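Local coordinates for ripening-associated protein (Musa acuminata, PDB 4PIT) that binds mannose-containing glycans as a jacalin-related lectin, holding dimannose in two pockets at one end of its beta-prism, at residues 38-42 against 53-59; 65-71 against 96-101. The protein carries 1 engineered substitution. All coordinates share one frame; numbering follows the deposited sequence. Where two conformers were deposited one is given.

Interaction 1 (38-42 against 53-59) lies within one sheet, pairing the two strands of a hairpin, whereas in interaction 2 (65-71 against 96-101) the linker from strand 61-66 of that sheet to strand 73-83 of the next packs on the turn joining strands 86-96 and 100-104 of that next sheet. Both draw on the sheet that contains strands 37-46, 49-56 and 61-66, without touching each other (nearest atoms about 7 Å apart). Both are partly buried. Backbone hydrogen bonds dominate interaction 1, which runs into a mannose pocket at one end; interaction 2 depends on side chains, with one buried carboxylate at its heart and exposed residues such as Lys98 at its margin.

Interaction 1 (38-42 against 53-59). With MAN (alpha-D-mannopyranose), chain G.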
# COMPACT_ATOMS: atom_id res chain seq x y z
N ASP B 38 -4.09 6.33 19.50
CA ASP B 38 -4.73 7.59 19.86
C ASP B 38 -4.29 8.72 18.96
O ASP B 38 -5.06 9.61 18.69
CB ASP B 38 -4.35 7.94 21.30
CG ASP B 38 -5.00 6.97 22.28
OD1 ASP B 38 -4.44 5.85 22.49
OD2 ASP B 38 -6.11 7.29 22.77
N GLY B 39 -3.03 8.73 18.57
CA GLY B 39 -2.56 9.85 17.79
C GLY B 39 -1.10 9.72 17.50
O GLY B 39 -0.47 8.71 17.86
N VAL B 40 -0.55 10.69 16.76
CA VAL B 40 0.86 10.64 16.37
C VAL B 40 1.45 12.05 16.36
O VAL B 40 0.81 12.95 15.81
CB VAL B 40 1.07 9.98 14.97
CG1 VAL B 40 2.54 9.84 14.63
CG2 VAL B 40 0.39 8.63 14.85
N ASP B 41 2.71 12.21 16.86
CA ASP B 41 3.47 13.44 16.73
C ASP B 41 4.43 13.19 15.60
O ASP B 41 5.12 12.16 15.63
CB ASP B 41 4.26 13.83 17.97
CG ASP B 41 3.51 14.43 19.12
OD1 ASP B 41 2.34 14.81 18.92
OD2 ASP B 41 4.11 14.58 20.19
N VAL B 42 4.51 14.07 14.62
CA VAL B 42 5.52 13.94 13.59
C VAL B 42 6.44 15.10 13.76
O VAL B 42 5.98 16.26 13.78
CB VAL B 42 4.97 13.87 12.14
CG1 VAL B 42 6.08 13.72 11.11
CG2 VAL B 42 3.90 12.75 11.99
N ARG B 53 4.15 18.32 14.65
CA ARG B 53 2.71 18.42 14.48
C ARG B 53 2.09 17.23 15.14
O ARG B 53 2.58 16.11 14.94
CB ARG B 53 2.33 18.47 12.98
CG ARG B 53 2.83 19.77 12.35
CD ARG B 53 2.46 19.91 10.90
NE ARG B 53 3.12 21.09 10.33
CZ ARG B 53 2.96 21.50 9.08
NH1 ARG B 53 3.62 22.57 8.64
NH2 ARG B 53 2.18 20.82 8.25
N HIS B 54 0.97 17.45 15.87
CA HIS B 54 0.22 16.40 16.54
C HIS B 54 -1.08 16.14 15.80
O HIS B 54 -1.82 17.09 15.50
CB HIS B 54 -0.12 16.78 18.01
CG HIS B 54 -0.88 15.69 18.71
ND1 HIS B 54 -0.22 14.57 19.21
CD2 HIS B 54 -2.22 15.54 18.91
CE1 HIS B 54 -1.18 13.78 19.71
NE2 HIS B 54 -2.38 14.34 19.59
N TYR B 55 -1.38 14.87 15.55
CA TYR B 55 -2.62 14.46 14.90
C TYR B 55 -3.33 13.44 15.76
O TYR B 55 -2.67 12.58 16.35
CB TYR B 55 -2.36 13.87 13.52
CG TYR B 55 -1.52 14.77 12.64
CD1 TYR B 55 -2.00 16.01 12.21
CD2 TYR B 55 -0.24 14.40 12.25
CE1 TYR B 55 -1.23 16.82 11.37
CE2 TYR B 55 0.53 15.20 11.41
CZ TYR B 55 0.04 16.41 10.98
OH TYR B 55 0.84 17.14 10.11
N GLY B 56 -4.65 13.50 15.82
CA GLY B 56 -5.39 12.60 16.70
C GLY B 56 -5.57 13.22 18.08
O GLY B 56 -5.35 14.42 18.26
N GLY B 57 -5.97 12.39 19.03
CA GLY B 57 -6.33 12.79 20.39
C GLY B 57 -5.20 12.84 21.39
O GLY B 57 -4.02 12.67 21.04
N SER B 58 -5.57 13.02 22.66
CA SER B 58 -4.58 13.22 23.72
C SER B 58 -4.28 11.99 24.58
O SER B 58 -3.42 12.08 25.47
CB SER B 58 -5.02 14.36 24.63
OG SER B 58 -6.28 14.03 25.18
N GLY B 59 -4.95 10.87 24.34
CA GLY B 59 -4.78 9.66 25.14
C GLY B 59 -3.60 8.79 24.74
O GLY B 59 -2.86 9.12 23.81
C1 MAN G . -6.70 2.90 27.09
C2 MAN G . -5.73 3.94 27.62
C3 MAN G . -6.08 5.34 27.11
C4 MAN G . -6.23 5.36 25.59
C5 MAN G . -7.22 4.28 25.13
C6 MAN G . -7.30 4.14 23.62
O2 MAN G . -4.41 3.56 27.24
O3 MAN G . -5.10 6.29 27.49
O4 MAN G . -6.72 6.63 25.21
O5 MAN G . -6.81 3.00 25.65
O6 MAN G . -6.03 3.79 23.04
O HOH W 1 -7.08 9.84 22.68
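Asp41 swings its carboxylate beside its own backbone N (chi1 -77°), while His54 sets its ring anti to N (chi1 -179°), and the two side chains meet on one face of the strand pair. His54 ND1 donates to Asp41 OD1 over 2.6 Å, with the oxygen almost in the ring plane although carboxylate and imidazole are turned 79° apart. Through its second nitrogen, His54 NE2 donates to Gly57 O at 2.8 Å, from above the carbonyl plane, so bonds at both nitrogens fix the ring's rotation. Beneath them runs the antiparallel hairpin of strands 37-46 and 49-56, part of one sheet of the jacalin-type beta-prism. Val40 and Tyr55 exchange both backbone N-H...O bonds, as do Val42 and Arg53. On their face, Val42 CG2 lies at the edge of the Tyr55 ring, 4.2 Å from CE2, and Phe18 stacks on that ring. A classic bulge at Asp38 and Gly39, opposite Phe32, leads into the glycan pocket, where mannose O4 donates to Asp38 OD2 (2.6 Å) and mannose O6 to Asp38 OD1 (2.7 Å). A water donates to Asp38 OD2 and accepts from Gly59 N, 2.9 Å away.

Interaction 2 (65-71 against 96-101); sequences IVLQEGE and TNKKAY
Glu71 and Tyr101, with Ile65 beneath the tyrosine ring, form the centre of a contact in the jacalin-like beta-prism, where the linker between two sheets packs on a turn of the second. Segment 65-71 leaves edge strand 61-66, folds into a type II turn from Gln68 to Glu71 and leads on to strand 73-83; segment 96-101 is the connection from strand 86-96 to strand 100-104, in the same sheet as strand 73-83. Glu71 reaches the facing turn as an extended chain, its CG anti to the backbone N (chi1 -170°), and its carboxylate ends up buried between the two connections. Two hydroxyls grip OE2: Thr96 OG1 donates to the anti lone pair of Glu71 OE2 at 2.6 Å, and Tyr101 OH approaches Glu71 OE2 from the syn side at 2.8 Å, slightly out of the carboxylate plane. The other oxygen is turned back to its own segment, where Gln68 N donates to Glu71 OE1 in a nearly straight bond (175°), so the carboxylate also braces the turn. These three donors would be expected to stabilise a negative charge on Glu71.

Tyr101 is held at both its ring and its hydroxyl. Ile65 CG2 sits over the centre of one face, 3.8 Å from the Tyr101 ring centroid, a CH-pi contact, while Ile65 CD1 packs against Tyr101 CB. Glu71 OE2 lies at the ring's edge. A water bridges the hydroxyl to Val66 O.

Thr96 OG1 also accepts from the backbone N of Lys98 and of Lys99, an ST turn and ST motif that tie the hydroxyl to the loop it starts. Further out, Lys98 lays its CB and CG along the Glu71 side chain. Asn97 OD1 takes the backbone N-H of Tyr72, and Asn97 ND2 donates to Gly70 O at 3.1 Å, in the plane of that carbonyl.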
# COMPACT_ATOMS: atom_id res chain seq x y z
N ILE B 65 9.94 6.57 17.43
CA ILE B 65 10.78 6.12 16.34
C ILE B 65 11.66 7.29 16.00
O ILE B 65 11.16 8.26 15.42
CB ILE B 65 9.97 5.63 15.11
CG1 ILE B 65 8.99 4.50 15.51
CG2 ILE B 65 10.93 5.19 13.97
CD1 ILE B 65 8.02 4.10 14.34
N VAL B 66 12.93 7.27 16.42
CA VAL B 66 13.85 8.38 16.17
C VAL B 66 14.80 7.92 15.10
O VAL B 66 15.60 6.99 15.33
CB VAL B 66 14.59 8.83 17.46
CG1 VAL B 66 15.45 10.08 17.21
CG2 VAL B 66 13.63 9.09 18.61
N LEU B 67 14.73 8.53 13.91
CA LEU B 67 15.57 8.10 12.80
C LEU B 67 17.04 8.49 12.98
O LEU B 67 17.35 9.66 13.18
CB LEU B 67 15.04 8.65 11.47
CG LEU B 67 13.60 8.24 11.14
CD1 LEU B 67 13.12 8.95 9.86
CD2 LEU B 67 13.48 6.72 11.00
N GLN B 68 17.91 7.49 12.86
CA GLN B 68 19.36 7.73 12.92
C GLN B 68 19.84 8.28 11.55
O GLN B 68 19.08 8.27 10.57
CB GLN B 68 20.09 6.42 13.28
CG GLN B 68 19.65 5.87 14.63
CD GLN B 68 19.83 4.37 14.75
OE1 GLN B 68 18.87 3.59 14.68
NE2 GLN B 68 21.07 3.95 14.94
N GLU B 69 21.09 8.77 11.48
CA GLU B 69 21.60 9.23 10.18
C GLU B 69 21.62 8.02 9.25
O GLU B 69 21.99 6.92 9.67
CB GLU B 69 23.01 9.88 10.32
CG GLU B 69 23.48 10.63 9.07
CD GLU B 69 22.64 11.80 8.59
OE1 GLU B 69 22.13 12.56 9.43
OE2 GLU B 69 22.52 11.96 7.35
N GLY B 70 21.10 8.21 8.05
CA GLY B 70 21.01 7.15 7.05
C GLY B 70 19.87 6.16 7.26
O GLY B 70 19.82 5.13 6.60
N GLU B 71 18.95 6.47 8.20
CA GLU B 71 17.81 5.60 8.47
C GLU B 71 16.57 6.25 7.91
O GLU B 71 16.36 7.45 8.11
CB GLU B 71 17.66 5.36 9.97
CG GLU B 71 16.65 4.28 10.33
CD GLU B 71 16.47 4.02 11.82
OE1 GLU B 71 16.98 4.83 12.63
OE2 GLU B 71 15.81 3.02 12.16
N THR B 96 12.02 0.44 9.23
CA THR B 96 13.05 1.26 8.63
C THR B 96 14.01 0.31 7.95
O THR B 96 13.87 -0.91 8.07
CB THR B 96 13.76 2.19 9.62
OG1 THR B 96 14.63 1.41 10.44
CG2 THR B 96 12.81 3.06 10.44
N ASN B 97 15.02 0.85 7.28
CA ASN B 97 16.04 0.01 6.67
C ASN B 97 16.93 -0.62 7.76
O ASN B 97 17.74 -1.48 7.45
CB ASN B 97 16.87 0.84 5.68
CG ASN B 97 17.52 2.05 6.31
OD1 ASN B 97 16.91 2.81 7.07
ND2 ASN B 97 18.80 2.29 6.00
N LYS B 98 16.76 -0.20 9.04
CA LYS B 98 17.55 -0.71 10.16
C LYS B 98 16.76 -1.70 11.01
O LYS B 98 17.34 -2.70 11.46
CB LYS B 98 18.11 0.43 11.02
CG LYS B 98 19.06 1.34 10.22
CD LYS B 98 20.26 1.84 11.03
CE LYS B 98 21.31 2.50 10.15
NZ LYS B 98 21.80 1.62 9.04
N LYS B 99 15.45 -1.45 11.26
CA LYS B 99 14.68 -2.40 12.06
C LYS B 99 13.19 -2.16 11.99
O LYS B 99 12.74 -1.17 11.43
CB LYS B 99 15.12 -2.35 13.53
CG LYS B 99 15.01 -1.00 14.17
CD LYS B 99 14.98 -1.19 15.69
CE LYS B 99 15.61 -0.05 16.42
N ALA B 100 12.44 -3.05 12.63
CA ALA B 100 10.99 -2.97 12.74
C ALA B 100 10.60 -2.30 14.06
O ALA B 100 11.24 -2.52 15.11
CB ALA B 100 10.39 -4.36 12.65
N TYR B 101 9.53 -1.49 14.02
CA TYR B 101 9.02 -0.81 15.20
C TYR B 101 7.58 -1.15 15.38
O TYR B 101 6.79 -1.12 14.41
CB TYR B 101 9.19 0.72 15.07
CG TYR B 101 10.63 1.20 14.99
CD1 TYR B 101 11.31 1.23 13.78
CD2 TYR B 101 11.29 1.67 16.13
CE1 TYR B 101 12.62 1.67 13.69
CE2 TYR B 101 12.61 2.14 16.05
CZ TYR B 101 13.26 2.15 14.82
OH TYR B 101 14.56 2.59 14.68
O HOH W 2 16.21 4.41 15.80